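PDB 4M9C: bacterial transferase hexapeptide (Three repeats) family protein from Acinetobacter baumannii, which probably acetylates the amino group of a UDP-linked amino sugar from acetyl-CoA, a step in the biosynthesis of UDP-N,N'-diacetylbacillosamine. Local coordinates for residues I4-A10 with Q32-D37; A71-E77 with D144-F148; L111-C117 with F128-S134. All coordinates share one frame. Where two conformers were deposited one is given. Residue numbers count along the deposited sequence, not the author numbering.

Interaction 1 (I4-A10 with Q32-D37); sequences IIGVYGA and QFAFID
Parallel strands 4-8 and 33-36, axes 4.4 Å apart, cross at -30° in register from Ile-5/Phe-33 to Tyr-8/Ile-36. Backbone hydrogen bonds form the ladder, Ile-5 and Val-7 using both N and O: Ile-5 N donates to Gln-32 O (2.8 Å), Ala-34 N to Ile-5 O (2.9 Å), Val-7 N to Ala-34 O and Ile-36 N to Val-7 O (both 2.8 Å), and Gly-9 N to Ile-36 O (3.0 Å). One face carries Ile-5, Val-7, Phe-33 and Phe-35; Ile-5 CD1 reaches Phe-33 CE1 (3.7 Å), and Phe-35 CD1 packs by Val-7 CB (4.1 Å), both touching Met-18 of helix 14-24. On the other face Gly-6 is the hollow and Ile-36 (mt) the bump: a CB on Gly-6 would lie 2.6 Å from Ile-36 CD1. Ile-36 CG2 sits over the Tyr-8 ring, 3.5 Å from its centroid, a CH-pi contact. Gly-9 (phi 117°, psi 104°), where the backbone itself calls for glycine, then ends the strand. This is the first beta-alpha-beta unit (3-8, 14-24, 33-36) of a Rossmann-like domain.

Interaction 2 (A71-E77 with D144-F148); sequences ANSVVRE and DYVTF
Tyr-145 lays its ring (chi1 -58°, chi2 -75°) against the N-terminal end of helix 73-85, where Glu-77 covers one face: Glu-77 CB makes a CH-pi contact 3.7 Å from the ring centroid, 10° off the normal, and Glu-77 CG is 3.7 Å from Tyr-145 CE2. A broad, flat ring suits carrying the aliphatic part of an extended glutamate. The backbone of Tyr-145 is in the left-handed region (phi 56°, psi 40°), turning the chain ahead of the extended Val-146 and Thr-147. Segment 71-77 begins as a loop; Asn-72 is the N-cap, its OD1 accepting from Val-75 N at 3.1 Å and weakly from Val-74 N at 3.1 Å. The closest CA pairs are Ser-73 with Tyr-145 (5.4 Å) and Ala-71 with Thr-147 (6.4 Å). Thr-147 (m) points at the loop, and its hydroxyl works both ways, donating to Ala-71 O (2.9 Å) while accepting from Arg-76 NH1 (2.9 Å). The long Arg-76 side chain (chi1 t, chi2 t, chi3 p) folds back; NH2 bonds to Ile-70 O and weakly to Ala-71 O (2.8 Å), and NE to Phe-127 O. Ser-73 OG is hydrogen-bonded to His-163 ND1. The start of helix 73-85, in the N-terminal domain, is thereby seated on the turn leading into strand 147-148 of the beta-helix, with Phe-127 and His-163 meeting Tyr-145 from neighbouring coils.

Interaction 3 (L111-C117 with F128-S134); sequences LLCPFTC and FHANIYS
Main-chain hydrogen bonds set a parallel register, CA atoms 4.7 to 4.9 Å apart at Leu-111/His-129, Leu-112/Ala-130, Cys-113/Asn-131 and Phe-115/Tyr-133. Leu-111 N binds Phe-128 O, Ala-130 N binds Leu-111 O and Cys-113 N binds Ala-130 O, each at 2.9 Å; beyond the strands Tyr-133 N reaches Pro-114 O (3.2 Å) and Cys-117 N weakly Ser-134 O (3.3 Å). Type II turns follow, Cys-113 to Thr-116 and Asn-131 to Ser-134. Pro-114 and Ile-132 hold the first corner, Phe-115 (phi 66°, psi 27°) and Tyr-133 (phi 69°, psi 5°) the left-handed second. Short hydroxyl side chains close both turns: Thr-116 OG1, also hydrogen-bonded to Thr-98 OG1, donates to Cys-113 O (2.6 Å), and Ser-134 OG to Asn-131 O (2.7 Å). Among apolar contacts, small Ala-130 meets Leu-112 (CB to CD2, 3.8 Å). Ile-132 CG2 touches Pro-114 CD (3.6 Å). Helix 14-24 packs on Leu-111, Cys-113, Pro-114 and Ile-132. Leu-111 CD2 makes a CH-pi contact over the His-129 ring, 3.8 Å from its centroid. The rings of Phe-115 and Tyr-133 are nearly parallel (3°) but slid apart, centroids 4.8 Å away; Tyr-133 OH bonds to Phe-115 O of a second subunit. The segments are the same strand-and-corner piece of successive coils in a trimeric left-handed beta-helix, whose hexapeptide repeats build three flat parallel sheets joined at turns.

In the fold
Interaction 1 belongs to the Rossmann-like domain and interaction 3 to the left-handed beta-helix, their centres about 20 Å apart. Interaction 2 joins these parts, about 18 Å from interaction 1 and about 14 Å from interaction 3, between centres. Interaction 3 is a second joint, since its side chains touch helix 14-24, which connects the strands of interaction 1. Interactions 2 and 3 meet directly through probable hydrogen bonds from Phe-148 N to His-129 O (2.7 Å) and Asn-131 N to Phe-148 O (3.0 Å); Arg-76 CD packs 3.4 Å from His-129 NE2. In trimeric hexapeptide acyltransferases acetyl-CoA typically binds between neighbouring beta-helices; these three contacts define no ligand site, though interaction 3 faces the other subunits.

Interaction 1 (I4-A10 with Q32-D37)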
loop_
_atom_site.group_PDB
_atom_site.type_symbol
_atom_site.label_atom_id
_atom_site.label_comp_id
_atom_site.label_asym_id
_atom_site.label_seq_id
_atom_site.Cartn_x
_atom_site.Cartn_y
_atom_site.Cartn_z
ATOM N N ILE A 4 28.112 -15.630 -10.688
ATOM C CA ILE A 4 27.306 -14.795 -11.569
ATOM C C ILE A 4 25.829 -14.985 -11.251
ATOM O O ILE A 4 25.390 -16.081 -10.904
ATOM C CB ILE A 4 27.534 -15.102 -13.050
ATOM C CG1 ILE A 4 27.210 -16.566 -13.342
ATOM C CG2 ILE A 4 28.964 -14.754 -13.459
ATOM C CD1 ILE A 4 27.274 -16.889 -14.820
ATOM N N ILE A 5 25.070 -13.905 -11.371
ATOM C CA ILE A 5 23.644 -13.944 -11.082
ATOM C C ILE A 5 22.851 -13.678 -12.353
ATOM O O ILE A 5 23.110 -12.712 -13.073
ATOM C CB ILE A 5 23.262 -12.927 -9.983
ATOM C CG1 ILE A 5 23.775 -13.418 -8.620
ATOM C CG2 ILE A 5 21.763 -12.719 -9.961
ATOM C CD1 ILE A 5 23.549 -12.438 -7.458
ATOM N N GLY A 6 21.902 -14.553 -12.649
ATOM C CA GLY A 6 21.011 -14.301 -13.764
ATOM C C GLY A 6 19.619 -13.928 -13.292
ATOM O O GLY A 6 19.119 -14.480 -12.302
ATOM N N VAL A 7 19.001 -12.980 -13.993
ATOM C CA VAL A 7 17.585 -12.677 -13.799
ATOM C C VAL A 7 16.843 -13.271 -14.999
ATOM O O VAL A 7 17.023 -12.822 -16.135
ATOM C CB VAL A 7 17.331 -11.147 -13.717
ATOM C CG1 VAL A 7 15.829 -10.838 -13.694
ATOM C CG2 VAL A 7 18.042 -10.538 -12.500
ATOM N N TYR A 8 16.024 -14.289 -14.753
ATOM C CA TYR A 8 15.382 -15.010 -15.848
ATOM C C TYR A 8 14.103 -14.297 -16.242
ATOM O O TYR A 8 13.134 -14.284 -15.489
ATOM C CB TYR A 8 15.091 -16.457 -15.452
ATOM C CG TYR A 8 15.262 -17.456 -16.594
ATOM C CD1 TYR A 8 14.818 -17.163 -17.878
ATOM C CD2 TYR A 8 15.869 -18.690 -16.376
ATOM C CE1 TYR A 8 14.980 -18.073 -18.917
ATOM C CE2 TYR A 8 16.033 -19.598 -17.396
ATOM C CZ TYR A 8 15.587 -19.291 -18.665
ATOM O OH TYR A 8 15.758 -20.213 -19.677
ATOM N N GLY A 9 14.119 -13.688 -17.421
ATOM C CA GLY A 9 13.027 -12.841 -17.863
ATOM C C GLY A 9 13.498 -11.409 -18.052
ATOM O O GLY A 9 13.712 -10.688 -17.077
ATOM N N ALA A 10 13.676 -11.000 -19.304
ATOM C CA ALA A 10 14.055 -9.631 -19.616
ATOM C C ALA A 10 12.803 -8.767 -19.664
ATOM O O ALA A 10 12.793 -7.641 -19.168
ATOM C CB ALA A 10 14.792 -9.571 -20.931
ATOM N N GLN A 32 28.814 -8.920 -12.736
ATOM C CA GLN A 32 28.431 -10.271 -12.324
ATOM C C GLN A 32 26.927 -10.585 -12.554
ATOM O O GLN A 32 26.452 -11.687 -12.250
ATOM C CB GLN A 32 28.848 -10.518 -10.871
ATOM C CG GLN A 32 30.361 -10.393 -10.630
ATOM C CD GLN A 32 30.746 -10.606 -9.169
ATOM O OE1 GLN A 32 30.774 -11.739 -8.683
ATOM N NE2 GLN A 32 31.048 -9.513 -8.464
ATOM N N PHE A 33 26.191 -9.631 -13.121
ATOM C CA PHE A 33 24.751 -9.821 -13.349
ATOM C C PHE A 33 24.355 -9.849 -14.824
ATOM O O PHE A 33 24.913 -9.120 -15.634
ATOM C CB PHE A 33 23.956 -8.703 -12.675
ATOM C CG PHE A 33 24.109 -8.655 -11.181
ATOM C CD1 PHE A 33 23.106 -9.145 -10.353
ATOM C CD2 PHE A 33 25.238 -8.096 -10.608
ATOM C CE1 PHE A 33 23.237 -9.087 -8.974
ATOM C CE2 PHE A 33 25.379 -8.033 -9.233
ATOM C CZ PHE A 33 24.383 -8.532 -8.413
ATOM N N ALA A 34 23.351 -10.655 -15.156
ATOM C CA ALA A 34 22.799 -10.654 -16.501
ATOM C C ALA A 34 21.323 -11.002 -16.512
ATOM O O ALA A 34 20.837 -11.744 -15.657
ATOM C CB ALA A 34 23.569 -11.626 -17.402
ATOM N N PHE A 35 20.616 -10.460 -17.496
ATOM C CA PHE A 35 19.305 -10.971 -17.863
ATOM C C PHE A 35 19.460 -12.258 -18.676
ATOM O O PHE A 35 20.332 -12.354 -19.535
ATOM C CB PHE A 35 18.549 -9.935 -18.686
ATOM C CG PHE A 35 18.149 -8.710 -17.906
ATOM C CD1 PHE A 35 17.072 -8.755 -17.035
ATOM C CD2 PHE A 35 18.835 -7.513 -18.065
ATOM C CE1 PHE A 35 16.696 -7.635 -16.326
ATOM C CE2 PHE A 35 18.469 -6.386 -17.353
ATOM C CZ PHE A 35 17.398 -6.446 -16.483
ATOM N N ILE A 36 18.618 -13.248 -18.395
ATOM C CA ILE A 36 18.573 -14.476 -19.181
ATOM C C ILE A 36 17.306 -14.466 -20.025
ATOM O O ILE A 36 16.197 -14.449 -19.479
ATOM C CB ILE A 36 18.534 -15.721 -18.278
ATOM C CG1 ILE A 36 19.813 -15.830 -17.446
ATOM C CG2 ILE A 36 18.313 -16.985 -19.109
ATOM C CD1 ILE A 36 19.837 -17.035 -16.528
ATOM N N ASP A 37 17.468 -14.471 -21.349
ATOM C CA ASP A 37 16.325 -14.437 -22.264
ATOM C C ASP A 37 16.729 -14.882 -23.676
ATOM O O ASP A 37 17.428 -14.162 -24.384
ATOM C CB ASP A 37 15.708 -13.035 -22.300
ATOM C CG ASP A 37 14.343 -13.012 -22.972
ATOM O OD1 ASP A 37 13.318 -12.934 -22.250
ATOM O OD2 ASP A 37 14.296 -13.069 -24.223
#

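Interaction 2 (A71-E77 with D144-F148)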
loop_
_atom_site.group_PDB
_atom_site.type_symbol
_atom_site.label_atom_id
_atom_site.label_comp_id
_atom_site.label_asym_id
_atom_site.label_seq_id
_atom_site.Cartn_x
_atom_site.Cartn_y
_atom_site.Cartn_z
ATOM N N ALA A 71 6.420 -13.967 -14.000
ATOM C CA ALA A 71 5.227 -14.132 -13.170
ATOM C C ALA A 71 4.402 -15.351 -13.587
ATOM O O ALA A 71 3.782 -16.007 -12.749
ATOM C CB ALA A 71 4.361 -12.862 -13.211
ATOM N N ASN A 72 4.386 -15.630 -14.890
ATOM C CA ASN A 72 3.699 -16.810 -15.433
ATOM C C ASN A 72 4.173 -18.070 -14.724
ATOM O O ASN A 72 5.302 -18.512 -14.933
ATOM C CB ASN A 72 3.995 -16.934 -16.931
ATOM C CG ASN A 72 3.217 -18.075 -17.606
ATOM O OD1 ASN A 72 3.018 -19.148 -17.036
ATOM N ND2 ASN A 72 2.789 -17.835 -18.830
ATOM N N SER A 73 3.315 -18.665 -13.905
ATOM C CA SER A 73 3.775 -19.734 -13.018
ATOM C C SER A 73 4.028 -21.066 -13.723
ATOM O O SER A 73 4.834 -21.872 -13.264
ATOM C CB SER A 73 2.827 -19.921 -11.830
ATOM O OG SER A 73 1.672 -20.655 -12.182
ATOM N N VAL A 74 3.329 -21.297 -14.828
ATOM C CA VAL A 74 3.536 -22.510 -15.607
ATOM C C VAL A 74 4.930 -22.463 -16.215
ATOM O O VAL A 74 5.669 -23.438 -16.182
ATOM C CB VAL A 74 2.471 -22.656 -16.723
ATOM C CG1 VAL A 74 2.954 -23.616 -17.809
ATOM C CG2 VAL A 74 1.155 -23.114 -16.137
ATOM N N VAL A 75 5.286 -21.312 -16.768
ATOM C CA VAL A 75 6.616 -21.122 -17.328
ATOM C C VAL A 75 7.663 -21.213 -16.210
ATOM O O VAL A 75 8.725 -21.828 -16.375
ATOM C CB VAL A 75 6.713 -19.750 -18.035
ATOM C CG1 VAL A 75 8.175 -19.396 -18.349
ATOM C CG2 VAL A 75 5.849 -19.730 -19.293
ATOM N N ARG A 76 7.347 -20.604 -15.068
ATOM C CA ARG A 76 8.271 -20.556 -13.937
ATOM C C ARG A 76 8.638 -21.963 -13.481
ATOM O O ARG A 76 9.801 -22.239 -13.210
ATOM C CB ARG A 76 7.692 -19.719 -12.766
ATOM C CG ARG A 76 8.638 -19.608 -11.551
ATOM C CD ARG A 76 8.390 -18.323 -10.728
ATOM N NE ARG A 76 7.227 -18.390 -9.827
ATOM C CZ ARG A 76 6.035 -17.856 -10.084
ATOM N NH1 ARG A 76 5.051 -17.943 -9.193
ATOM N NH2 ARG A 76 5.818 -17.231 -11.231
ATOM N N GLU A 77 7.651 -22.854 -13.402
ATOM C CA GLU A 77 7.918 -24.238 -13.004
ATOM C C GLU A 77 8.802 -24.994 -13.997
ATOM O O GLU A 77 9.685 -25.758 -13.595
ATOM C CB GLU A 77 6.620 -25.023 -12.801
ATOM C CG GLU A 77 6.857 -26.465 -12.349
ATOM C CD GLU A 77 5.564 -27.199 -12.020
ATOM O OE1 GLU A 77 5.583 -28.095 -11.150
ATOM O OE2 GLU A 77 4.525 -26.878 -12.634
ATOM N N ASP A 144 2.857 -23.980 -4.028
ATOM C CA ASP A 144 4.008 -23.725 -4.893
ATOM C C ASP A 144 3.592 -23.001 -6.163
ATOM O O ASP A 144 2.474 -23.170 -6.628
ATOM C CB ASP A 144 4.687 -25.038 -5.292
ATOM C CG ASP A 144 5.172 -25.827 -4.102
ATOM O OD1 ASP A 144 5.476 -25.209 -3.063
ATOM O OD2 ASP A 144 5.253 -27.066 -4.208
ATOM N N TYR A 145 4.509 -22.208 -6.713
ATOM C CA TYR A 145 4.298 -21.494 -7.968
ATOM C C TYR A 145 3.059 -20.616 -7.949
ATOM O O TYR A 145 2.327 -20.528 -8.937
ATOM C CB TYR A 145 4.285 -22.477 -9.158
ATOM C CG TYR A 145 5.582 -23.255 -9.235
ATOM C CD1 TYR A 145 6.741 -22.653 -9.710
ATOM C CD2 TYR A 145 5.662 -24.569 -8.791
ATOM C CE1 TYR A 145 7.936 -23.337 -9.766
ATOM C CE2 TYR A 145 6.862 -25.272 -8.846
ATOM C CZ TYR A 145 7.992 -24.644 -9.331
ATOM O OH TYR A 145 9.186 -25.321 -9.396
ATOM N N VAL A 146 2.837 -19.967 -6.813
ATOM C CA VAL A 146 1.739 -19.029 -6.659
ATOM C C VAL A 146 2.232 -17.620 -6.967
ATOM O O VAL A 146 3.369 -17.245 -6.621
ATOM C CB VAL A 146 1.154 -19.100 -5.236
ATOM C CG1 VAL A 146 0.168 -17.967 -4.994
ATOM C CG2 VAL A 146 0.490 -20.462 -5.016
ATOM N N THR A 147 1.380 -16.843 -7.623
ATOM C CA THR A 147 1.727 -15.497 -8.039
ATOM C C THR A 147 0.702 -14.498 -7.548
ATOM O O THR A 147 -0.493 -14.655 -7.807
ATOM C CB THR A 147 1.802 -15.409 -9.578
ATOM O OG1 THR A 147 2.852 -16.258 -10.045
ATOM C CG2 THR A 147 2.085 -13.988 -10.018
ATOM N N PHE A 148 1.169 -13.484 -6.824
ATOM C CA PHE A 148 0.328 -12.362 -6.397
ATOM C C PHE A 148 0.717 -11.184 -7.260
ATOM O O PHE A 148 1.862 -10.720 -7.202
ATOM C CB PHE A 148 0.598 -11.968 -4.923
ATOM C CG PHE A 148 -0.125 -12.819 -3.901
ATOM C CD1 PHE A 148 -0.339 -12.339 -2.622
ATOM C CD2 PHE A 148 -0.568 -14.097 -4.212
ATOM C CE1 PHE A 148 -0.989 -13.111 -1.672
ATOM C CE2 PHE A 148 -1.209 -14.876 -3.266
ATOM C CZ PHE A 148 -1.423 -14.384 -1.995
#

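Interaction 3 (L111-C117 with F128-S134)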
loop_
_atom_site.group_PDB
_atom_site.type_symbol
_atom_site.label_atom_id
_atom_site.label_comp_id
_atom_site.label_asym_id
_atom_site.label_seq_id
_atom_site.Cartn_x
_atom_site.Cartn_y
_atom_site.Cartn_z
ATOM N N LEU A 111 10.149 -14.204 -4.165
ATOM C CA LEU A 111 10.438 -12.889 -4.707
ATOM C C LEU A 111 9.431 -11.907 -4.120
ATOM O O LEU A 111 8.248 -11.963 -4.447
ATOM C CB LEU A 111 10.319 -12.919 -6.231
ATOM C CG LEU A 111 10.348 -11.553 -6.919
ATOM C CD1 LEU A 111 11.697 -10.881 -6.737
ATOM C CD2 LEU A 111 10.018 -11.703 -8.393
ATOM N N LEU A 112 9.890 -11.026 -3.233
ATOM C CA LEU A 112 8.984 -10.094 -2.556
ATOM C C LEU A 112 9.327 -8.669 -2.959
ATOM O O LEU A 112 10.375 -8.148 -2.578
ATOM C CB LEU A 112 9.071 -10.264 -1.030
ATOM C CG LEU A 112 8.957 -11.719 -0.549
ATOM C CD1 LEU A 112 9.306 -11.875 0.954
ATOM C CD2 LEU A 112 7.596 -12.292 -0.852
ATOM N N CYS A 113 8.434 -8.038 -3.714
ATOM C CA CYS A 113 8.688 -6.715 -4.264
ATOM C C CYS A 113 8.427 -5.604 -3.230
ATOM O O CYS A 113 8.014 -5.880 -2.106
ATOM C CB CYS A 113 7.859 -6.526 -5.544
ATOM S SG CYS A 113 8.291 -7.758 -6.852
ATOM N N PRO A 114 8.694 -4.344 -3.605
ATOM C CA PRO A 114 8.517 -3.232 -2.665
ATOM C C PRO A 114 7.109 -3.119 -2.074
ATOM O O PRO A 114 6.111 -3.351 -2.762
ATOM C CB PRO A 114 8.842 -2.008 -3.521
ATOM C CG PRO A 114 9.892 -2.538 -4.492
ATOM C CD PRO A 114 9.388 -3.920 -4.837
ATOM N N PHE A 115 7.058 -2.763 -0.797
ATOM C CA PHE A 115 5.808 -2.582 -0.054
ATOM C C PHE A 115 5.019 -3.868 0.147
ATOM O O PHE A 115 3.791 -3.841 0.289
ATOM C CB PHE A 115 4.918 -1.497 -0.687
ATOM C CG PHE A 115 5.587 -0.166 -0.778
ATOM C CD1 PHE A 115 5.715 0.638 0.350
ATOM C CD2 PHE A 115 6.128 0.271 -1.978
ATOM C CE1 PHE A 115 6.360 1.869 0.280
ATOM C CE2 PHE A 115 6.768 1.496 -2.056
ATOM C CZ PHE A 115 6.882 2.301 -0.927
ATOM N N THR A 116 5.712 -4.995 0.171
ATOM C CA THR A 116 5.036 -6.247 0.488
ATOM C C THR A 116 5.076 -6.521 1.980
ATOM O O THR A 116 5.941 -6.016 2.697
ATOM C CB THR A 116 5.651 -7.449 -0.233
ATOM O OG1 THR A 116 7.082 -7.342 -0.211
ATOM C CG2 THR A 116 5.137 -7.525 -1.678
ATOM N N CYS A 117 4.151 -7.353 2.436
ATOM C CA CYS A 117 4.010 -7.620 3.851
ATOM C C CYS A 117 3.517 -9.037 4.067
ATOM O O CYS A 117 2.514 -9.443 3.485
ATOM C CB CYS A 117 3.022 -6.631 4.470
ATOM S SG CYS A 117 2.822 -6.803 6.290
ATOM N N PHE A 128 7.275 -18.569 -4.742
ATOM C CA PHE A 128 6.227 -17.584 -4.514
ATOM C C PHE A 128 6.655 -16.219 -5.033
ATOM O O PHE A 128 7.800 -15.797 -4.832
ATOM C CB PHE A 128 5.928 -17.494 -3.018
ATOM C CG PHE A 128 4.869 -16.503 -2.664
ATOM C CD1 PHE A 128 3.584 -16.635 -3.162
ATOM C CD2 PHE A 128 5.143 -15.466 -1.774
ATOM C CE1 PHE A 128 2.586 -15.725 -2.817
ATOM C CE2 PHE A 128 4.155 -14.557 -1.405
ATOM C CZ PHE A 128 2.864 -14.684 -1.936
ATOM N N HIS A 129 5.735 -15.542 -5.712
ATOM C CA HIS A 129 5.974 -14.199 -6.229
ATOM C C HIS A 129 4.933 -13.246 -5.661
ATOM O O HIS A 129 3.728 -13.434 -5.866
ATOM C CB HIS A 129 5.884 -14.175 -7.753
ATOM C CG HIS A 129 7.144 -14.595 -8.445
ATOM N ND1 HIS A 129 7.497 -14.122 -9.690
ATOM C CD2 HIS A 129 8.136 -15.440 -8.067
ATOM C CE1 HIS A 129 8.653 -14.654 -10.052
ATOM N NE2 HIS A 129 9.059 -15.461 -9.086
ATOM N N ALA A 130 5.400 -12.227 -4.943
ATOM C CA ALA A 130 4.527 -11.185 -4.407
ATOM C C ALA A 130 4.972 -9.857 -4.985
ATOM O O ALA A 130 6.023 -9.338 -4.614
ATOM C CB ALA A 130 4.629 -11.137 -2.906
ATOM N N ASN A 131 4.188 -9.307 -5.900
ATOM C CA ASN A 131 4.527 -8.018 -6.486
ATOM C C ASN A 131 4.095 -6.884 -5.581
ATOM O O ASN A 131 3.494 -7.112 -4.533
ATOM C CB ASN A 131 3.911 -7.843 -7.878
ATOM C CG ASN A 131 4.870 -7.161 -8.855
ATOM O OD1 ASN A 131 5.515 -6.145 -8.535
ATOM N ND2 ASN A 131 4.986 -7.735 -10.044
ATOM N N ILE A 132 4.409 -5.665 -5.993
ATOM C CA ILE A 132 4.264 -4.503 -5.120
ATOM C C ILE A 132 2.911 -4.339 -4.428
ATOM O O ILE A 132 1.843 -4.518 -5.032
ATOM C CB ILE A 132 4.679 -3.211 -5.835
ATOM C CG1 ILE A 132 3.862 -3.000 -7.100
ATOM C CG2 ILE A 132 6.153 -3.275 -6.219
ATOM C CD1 ILE A 132 4.187 -1.676 -7.768
ATOM N N TYR A 133 2.986 -4.022 -3.141
ATOM C CA TYR A 133 1.807 -3.786 -2.292
ATOM C C TYR A 133 0.974 -5.023 -2.010
ATOM O O TYR A 133 -0.070 -4.906 -1.393
ATOM C CB TYR A 133 0.896 -2.685 -2.854
ATOM C CG TYR A 133 1.603 -1.369 -3.077
ATOM C CD1 TYR A 133 1.725 -0.434 -2.049
ATOM C CD2 TYR A 133 2.141 -1.058 -4.314
ATOM C CE1 TYR A 133 2.370 0.767 -2.255
ATOM C CE2 TYR A 133 2.785 0.131 -4.534
ATOM C CZ TYR A 133 2.902 1.041 -3.503
ATOM O OH TYR A 133 3.544 2.231 -3.739
ATOM N N SER A 134 1.412 -6.202 -2.443
ATOM C CA SER A 134 0.668 -7.407 -2.081
ATOM C C SER A 134 1.022 -7.861 -0.658
ATOM O O SER A 134 2.101 -7.556 -0.143
ATOM C CB SER A 134 0.866 -8.544 -3.099
ATOM O OG SER A 134 2.200 -9.032 -3.108
#